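Local atomic coordinates of shikimate 5-dehydrogenase AroE (5-dehydroshikimate reductase) (PDB entry 4P4N), a protein that probably catalyses the NADP-dependent interconversion of 3-dehydroshikimate and shikimate in the chorismate pathway that leads to the aromatic amino acids. Residues A[75-80]-A[95-100]. Numbering follows the deposited sequence.
Sequences FADERT and TPHGWR
At one margin of the mixed sheet in the substrate-binding domain, the short outermost strand 78-79 pairs in parallel with strand 99-102, which follows a hairpin turn from antiparallel strand 91-94. Glu78 and Arg100 form the parallel bridge. Just past helix 69-75, Asp77 N (3.1 Å) and Glu78 N (3.2 Å) both donate to Trp99 O, in its carbonyl plane. The methyl CB of Ala76 lies 3.3 Å from the same Trp99 O. In return Asp77 OD2 accepts from Trp99 N at 2.9 Å, on the syn side but tilted out of the carboxylate plane. With chi1 at 42°, Asp77 CG sits between its own N and carbonyl carbon, which turns the acid back across the start of the strand. Backbone bonds from Glu78 and Thr80 to Ala101 carry the pairing onward. Beside the helix end, Phe75 CE2 lies over one face of the Trp99 indole, 3.6 Å from Trp99 CD1, with the two rings oblique, their planes 54° apart; Val52 of helix 48-53 touches both side chains. The turn before Trp99 is held by an ST motif, Gly98 N donating to Thr95 OG1 at 3.0 Å. Glu78 and Arg100 share one face of the sheet and run side by side, pointing the same way. An extended Glu78 meets an Arg100 chain bent at chi3 (-59°), and Thr95 CG2 lies over one face of the guanidinium, toward its rim. Their salt bridge has Arg100 NE reaching Glu78 OE2 at 2.6 Å from well above the carboxylate plane, with a weak second bond from Arg100 NH2.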
ATOM      1  N   PHE A  75       5.563 -18.204   0.194  1.00 16.20           N
ATOM      2  CA  PHE A  75       5.437 -19.083   1.355  1.00 17.13           C
ATOM      3  C   PHE A  75       4.026 -19.660   1.460  1.00 15.62           C
ATOM      4  O   PHE A  75       3.836 -20.805   1.875  1.00 16.12           O
ATOM      5  CB  PHE A  75       5.776 -18.318   2.639  1.00 16.99           C
ATOM      6  CG  PHE A  75       5.612 -19.137   3.887  1.00 19.67           C
ATOM      7  CD1 PHE A  75       6.630 -19.973   4.321  1.00 20.25           C
ATOM      8  CD2 PHE A  75       4.432 -19.079   4.620  1.00 20.82           C
ATOM      9  CE1 PHE A  75       6.476 -20.735   5.466  1.00 21.58           C
ATOM     10  CE2 PHE A  75       4.273 -19.840   5.760  1.00 18.78           C
ATOM     11  CZ  PHE A  75       5.292 -20.659   6.185  1.00 19.65           C
ATOM     12  N   ALA A  76       3.042 -18.863   1.062  1.00 16.05           N
ATOM     13  CA  ALA A  76       1.651 -19.283   1.150  1.00 14.09           C
ATOM     14  C   ALA A  76       1.400 -20.418   0.180  1.00 15.90           C
ATOM     15  O   ALA A  76       2.029 -20.500  -0.885  1.00 13.93           O
ATOM     16  CB  ALA A  76       0.730 -18.130   0.850  1.00 12.01           C
ATOM     17  N   ASP A  77       0.481 -21.299   0.551  1.00 15.50           N
ATOM     18  CA  ASP A  77       0.084 -22.380  -0.332  1.00 17.77           C
ATOM     19  C   ASP A  77      -1.153 -21.988  -1.129  1.00 19.34           C
ATOM     20  O   ASP A  77      -1.529 -22.669  -2.083  1.00 19.50           O
ATOM     21  CB  ASP A  77      -0.177 -23.651   0.467  1.00 23.78           C
ATOM     22  CG  ASP A  77      -0.926 -23.384   1.744  1.00 28.09           C
ATOM     23  OD1 ASP A  77      -2.171 -23.338   1.694  1.00 32.65           O
ATOM     24  OD2 ASP A  77      -0.273 -23.216   2.801  1.00 27.88           O
ATOM     25  N   GLU A  78      -1.767 -20.877  -0.743  1.00 16.49           N
ATOM     26  CA  GLU A  78      -2.968 -20.382  -1.415  1.00 20.66           C
ATOM     27  C   GLU A  78      -2.804 -18.872  -1.602  1.00 17.84           C
ATOM     28  O   GLU A  78      -2.320 -18.189  -0.695  1.00 15.53           O
ATOM     29  CB  GLU A  78      -4.173 -20.714  -0.534  1.00 24.21           C
ATOM     30  CG  GLU A  78      -5.500 -20.172  -0.963  1.00 31.59           C
ATOM     31  CD  GLU A  78      -6.611 -20.648  -0.039  1.00 37.78           C
ATOM     32  OE1 GLU A  78      -6.408 -21.664   0.682  1.00 37.71           O
ATOM     33  OE2 GLU A  78      -7.683 -20.004  -0.027  1.00 40.12           O
ATOM     34  N   ARG A  79      -3.176 -18.340  -2.770  1.00 13.20           N
ATOM     35  CA  ARG A  79      -2.971 -16.912  -3.025  1.00 10.95           C
ATOM     36  C   ARG A  79      -4.229 -16.334  -3.655  1.00 13.92           C
ATOM     37  O   ARG A  79      -4.848 -16.976  -4.492  1.00 14.56           O
ATOM     38  CB  ARG A  79      -1.767 -16.699  -3.953  1.00 12.96           C
ATOM     39  CG  ARG A  79      -0.471 -17.264  -3.398  1.00 15.11           C
ATOM     40  CD  ARG A  79       0.421 -17.834  -4.487  1.00 17.18           C
ATOM     41  NE  ARG A  79       1.602 -18.480  -3.909  1.00 16.80           N
ATOM     42  CZ  ARG A  79       2.058 -19.678  -4.260  1.00 14.38           C
ATOM     43  NH1 ARG A  79       1.455 -20.374  -5.215  1.00 13.36           N
ATOM     44  NH2 ARG A  79       3.131 -20.176  -3.662  1.00 13.00           N
ATOM     45  N   THR A  80      -4.626 -15.136  -3.245  1.00 13.48           N
ATOM     46  CA  THR A  80      -5.804 -14.516  -3.860  1.00 15.04           C
ATOM     47  C   THR A  80      -5.467 -14.046  -5.275  1.00 13.35           C
ATOM     48  O   THR A  80      -4.300 -13.797  -5.590  1.00 12.08           O
ATOM     49  CB  THR A  80      -6.312 -13.340  -3.041  1.00 14.92           C
ATOM     50  OG1 THR A  80      -5.319 -12.306  -3.031  1.00 16.58           O
ATOM     51  CG2 THR A  80      -6.627 -13.786  -1.596  1.00 13.01           C
ATOM     52  N   THR A  95      -5.012 -20.817   7.512  1.00 14.49           N
ATOM     53  CA  THR A  95      -6.126 -21.641   7.057  1.00 20.56           C
ATOM     54  C   THR A  95      -5.939 -23.028   7.683  1.00 27.42           C
ATOM     55  O   THR A  95      -4.852 -23.326   8.175  1.00 30.55           O
ATOM     56  CB  THR A  95      -6.116 -21.767   5.522  1.00 21.24           C
ATOM     57  OG1 THR A  95      -5.035 -22.624   5.122  1.00 20.47           O
ATOM     58  CG2 THR A  95      -5.967 -20.390   4.868  1.00 18.87           C
ATOM     59  N   PRO A  96      -6.982 -23.882   7.667  1.00 35.14           N
ATOM     60  CA  PRO A  96      -6.875 -25.180   8.350  1.00 39.58           C
ATOM     61  C   PRO A  96      -5.581 -25.954   8.079  1.00 43.62           C
ATOM     62  O   PRO A  96      -4.962 -26.460   9.022  1.00 46.26           O
ATOM     63  CB  PRO A  96      -8.075 -25.949   7.800  1.00 42.00           C
ATOM     64  CG  PRO A  96      -9.107 -24.895   7.633  1.00 41.48           C
ATOM     65  CD  PRO A  96      -8.358 -23.648   7.184  1.00 37.57           C
ATOM     66  N   HIS A  97      -5.169 -26.017   6.817  1.00 43.72           N
ATOM     67  CA  HIS A  97      -3.976 -26.770   6.440  1.00 46.39           C
ATOM     68  C   HIS A  97      -2.730 -25.907   6.199  1.00 41.70           C
ATOM     69  O   HIS A  97      -1.608 -26.413   6.293  1.00 42.67           O
ATOM     70  CB  HIS A  97      -4.264 -27.628   5.206  1.00 53.75           C
ATOM     71  CG  HIS A  97      -5.152 -26.957   4.203  1.00 59.55           C
ATOM     72  ND1 HIS A  97      -5.013 -25.629   3.858  1.00 59.14           N
ATOM     73  CD2 HIS A  97      -6.198 -27.427   3.481  1.00 63.00           C
ATOM     74  CE1 HIS A  97      -5.932 -25.310   2.964  1.00 60.81           C
ATOM     75  NE2 HIS A  97      -6.664 -26.383   2.716  1.00 62.74           N
ATOM     76  N   GLY A  98      -2.913 -24.620   5.896  1.00 34.53           N
ATOM     77  CA  GLY A  98      -1.772 -23.764   5.591  1.00 27.36           C
ATOM     78  C   GLY A  98      -1.959 -22.265   5.754  1.00 23.72           C
ATOM     79  O   GLY A  98      -2.471 -21.782   6.771  1.00 20.39           O
ATOM     80  N   TRP A  99      -1.535 -21.526   4.734  1.00 18.03           N
ATOM     81  CA  TRP A  99      -1.537 -20.074   4.765  1.00 14.85           C
ATOM     82  C   TRP A  99      -2.013 -19.508   3.444  1.00 14.87           C
ATOM     83  O   TRP A  99      -1.596 -19.972   2.372  1.00 13.07           O
ATOM     84  CB  TRP A  99      -0.120 -19.569   5.052  1.00 14.29           C
ATOM     85  CG  TRP A  99       0.353 -19.900   6.437  1.00 14.47           C
ATOM     86  CD1 TRP A  99       1.062 -21.001   6.829  1.00 18.07           C
ATOM     87  CD2 TRP A  99       0.149 -19.116   7.614  1.00 15.86           C
ATOM     88  NE1 TRP A  99       1.302 -20.950   8.181  1.00 16.92           N
ATOM     89  CE2 TRP A  99       0.759 -19.797   8.685  1.00 16.50           C
ATOM     90  CE3 TRP A  99      -0.491 -17.901   7.866  1.00 16.23           C
ATOM     91  CZ2 TRP A  99       0.736 -19.309   9.988  1.00 16.97           C
ATOM     92  CZ3 TRP A  99      -0.509 -17.416   9.159  1.00 16.36           C
ATOM     93  CH2 TRP A  99       0.102 -18.117  10.201  1.00 18.16           C
ATOM     94  N   ARG A 100      -2.875 -18.498   3.524  1.00 13.61           N
ATOM     95  CA  ARG A 100      -3.356 -17.800   2.338  1.00 14.22           C
ATOM     96  C   ARG A 100      -2.732 -16.428   2.275  1.00 14.64           C
ATOM     97  O   ARG A 100      -2.684 -15.705   3.281  1.00 13.76           O
ATOM     98  CB  ARG A 100      -4.879 -17.654   2.377  1.00 16.24           C
ATOM     99  CG  ARG A 100      -5.485 -16.925   1.182  1.00 19.40           C
ATOM    100  CD  ARG A 100      -7.002 -16.709   1.379  1.00 24.49           C
ATOM    101  NE  ARG A 100      -7.698 -17.980   1.557  1.00 32.25           N
ATOM    102  CZ  ARG A 100      -8.262 -18.387   2.693  1.00 32.37           C
ATOM    103  NH1 ARG A 100      -8.243 -17.613   3.769  1.00 32.29           N
ATOM    104  NH2 ARG A 100      -8.857 -19.574   2.748  1.00 34.11           N
TER